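Invasion-associated protein (Mycobacterium tuberculosis, PDB 4LJ1) probably binds peptidoglycan in the mycobacterial cell wall through an NlpC/p60 domain that has lost catalytic activity. Local coordinates at residues T8-I12 against R83-L87. Sequence-based numbering, arbitrary orientation.
Sequences TDVVI and RKGDL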
loop_
_atom_site.group_PDB
_atom_site.type_symbol
_atom_site.label_atom_id
_atom_site.label_comp_id
_atom_site.label_asym_id
_atom_site.label_seq_id
_atom_site.Cartn_x
_atom_site.Cartn_y
_atom_site.Cartn_z
ATOM N N THR A 8 -2.099 -13.659 0.974
ATOM C CA THR A 8 -2.617 -12.357 1.382
ATOM C C THR A 8 -2.403 -12.113 2.875
ATOM O O THR A 8 -2.049 -11.009 3.299
ATOM C CB THR A 8 -4.112 -12.208 1.057
ATOM O OG1 THR A 8 -4.294 -12.315 -0.357
ATOM C CG2 THR A 8 -4.619 -10.849 1.536
ATOM N N ASP A 9 -2.604 -13.147 3.680
ATOM C CA ASP A 9 -2.383 -13.046 5.123
ATOM C C ASP A 9 -0.901 -12.781 5.448
ATOM O O ASP A 9 -0.593 -12.047 6.386
ATOM C CB ASP A 9 -2.900 -14.290 5.860
ATOM C CG ASP A 9 -4.437 -14.377 5.901
ATOM O OD1 ASP A 9 -5.136 -13.342 5.749
ATOM O OD2 ASP A 9 -4.950 -15.500 6.103
ATOM N N VAL A 10 0.013 -13.366 4.684
ATOM C CA VAL A 10 1.445 -13.098 4.850
ATOM C C VAL A 10 1.743 -11.628 4.545
ATOM O O VAL A 10 2.458 -10.965 5.283
ATOM C CB VAL A 10 2.316 -14.031 3.954
ATOM C CG1 VAL A 10 3.763 -13.571 3.922
ATOM C CG2 VAL A 10 2.209 -15.489 4.423
ATOM N N VAL A 11 1.218 -11.127 3.439
ATOM C CA VAL A 11 1.431 -9.739 3.040
ATOM C C VAL A 11 0.905 -8.785 4.111
ATOM O O VAL A 11 1.571 -7.821 4.525
ATOM C CB VAL A 11 0.755 -9.499 1.684
ATOM C CG1 VAL A 11 0.709 -8.018 1.334
ATOM C CG2 VAL A 11 1.478 -10.281 0.606
ATOM N N ILE A 12 -0.298 -9.066 4.592
ATOM C CA ILE A 12 -0.877 -8.224 5.620
ATOM C C ILE A 12 -0.080 -8.270 6.921
ATOM O O ILE A 12 0.155 -7.231 7.553
ATOM C CB ILE A 12 -2.373 -8.563 5.845
ATOM C CG1 ILE A 12 -3.218 -8.065 4.658
ATOM C CG2 ILE A 12 -2.881 -7.933 7.146
ATOM C CD1 ILE A 12 -4.649 -8.548 4.625
ATOM N N ARG A 83 -11.505 -6.536 -1.490
ATOM C CA ARG A 83 -11.083 -7.648 -0.639
ATOM C C ARG A 83 -9.832 -7.242 0.113
ATOM O O ARG A 83 -9.024 -6.470 -0.393
ATOM C CB ARG A 83 -10.772 -8.891 -1.482
ATOM C CG ARG A 83 -11.986 -9.500 -2.153
ATOM C CD ARG A 83 -11.579 -10.685 -3.002
ATOM N NE ARG A 83 -12.680 -11.124 -3.846
ATOM C CZ ARG A 83 -12.556 -12.012 -4.820
ATOM N NH1 ARG A 83 -11.373 -12.551 -5.074
ATOM N NH2 ARG A 83 -13.613 -12.352 -5.540
ATOM N N LYS A 84 -9.648 -7.771 1.314
ATOM C CA LYS A 84 -8.411 -7.524 2.004
ATOM C C LYS A 84 -7.217 -7.888 1.116
ATOM O O LYS A 84 -7.242 -8.862 0.354
ATOM C CB LYS A 84 -8.367 -8.200 3.370
ATOM C CG LYS A 84 -8.355 -9.708 3.419
ATOM C CD LYS A 84 -8.157 -10.159 4.878
ATOM C CE LYS A 84 -8.643 -11.563 5.170
ATOM N NZ LYS A 84 -8.451 -11.887 6.612
ATOM N N GLY A 85 -6.185 -7.048 1.185
ATOM C CA GLY A 85 -5.009 -7.159 0.339
ATOM C C GLY A 85 -5.054 -6.268 -0.888
ATOM O O GLY A 85 -4.016 -5.986 -1.482
ATOM N N ASP A 86 -6.235 -5.809 -1.287
ATOM C CA ASP A 86 -6.315 -4.883 -2.405
ATOM C C ASP A 86 -5.632 -3.565 -1.990
ATOM O O ASP A 86 -5.590 -3.227 -0.819
ATOM C CB ASP A 86 -7.773 -4.610 -2.770
ATOM C CG ASP A 86 -8.484 -5.785 -3.418
ATOM O OD1 ASP A 86 -7.812 -6.769 -3.835
ATOM O OD2 ASP A 86 -9.726 -5.705 -3.568
ATOM N N LEU A 87 -5.162 -2.833 -2.982
ATOM C CA LEU A 87 -4.533 -1.522 -2.765
ATOM C C LEU A 87 -5.532 -0.401 -3.020
ATOM O O LEU A 87 -6.265 -0.418 -4.019
ATOM C CB LEU A 87 -3.350 -1.382 -3.719
ATOM C CG LEU A 87 -2.198 -2.378 -3.547
ATOM C CD1 LEU A 87 -1.141 -2.121 -4.612
ATOM C CD2 LEU A 87 -1.613 -2.275 -2.145
#
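I12 lays its terminal methyl against the aliphatic stem of K84, CD1 standing 3.9 Å from K84 CD and about as far from K84 CB, with the two side chains crossing at nearly a right angle. The motif on the K84 side is a type II beta turn, R83 to D86, that leads into strand 87-90, one of the two outermost strands of the four-stranded antiparallel sheet in this NlpC/p60 domain; its apex meets the flank of helix 5-16. T8, one helical turn before I12, brings in the second methyl. T8 CG2 lies opposite the backbone N (chi1 -61°, measured to OG1), which turns it out of the helix onto the turn, 3.5 Å from K84 O. The same methyl, T8 CG2, is 3.9 Å from G85 CA. This rotation keeps OG1 beside the helix backbone, where it is hydrogen-bonded to the carbonyl of Y4. G85 suits this place twice over: its backbone angles (96°/-19°) belong to the third residue of a type II turn, and its bare CA lets T8 come close. Beyond I12, the extended K84 chain runs on to D9, at the solvent-exposed margin, and ends in a long salt bridge, NZ to D9 OD1 at 3.7 Å. No hydrogen bond joins the two segments; methyl packing and this loose ion pair make up the contact. Within the turn D86 N donates to R83 O; from outside, Y56 of helix 48-57 is hydrogen-bonded to the G85 carbonyl and R130 forms a salt bridge with D86 OD1. The other carboxylate oxygen, D86 OD2, accepts R83 N at 2.9 Å, the N-H approaching from above the carboxylate plane.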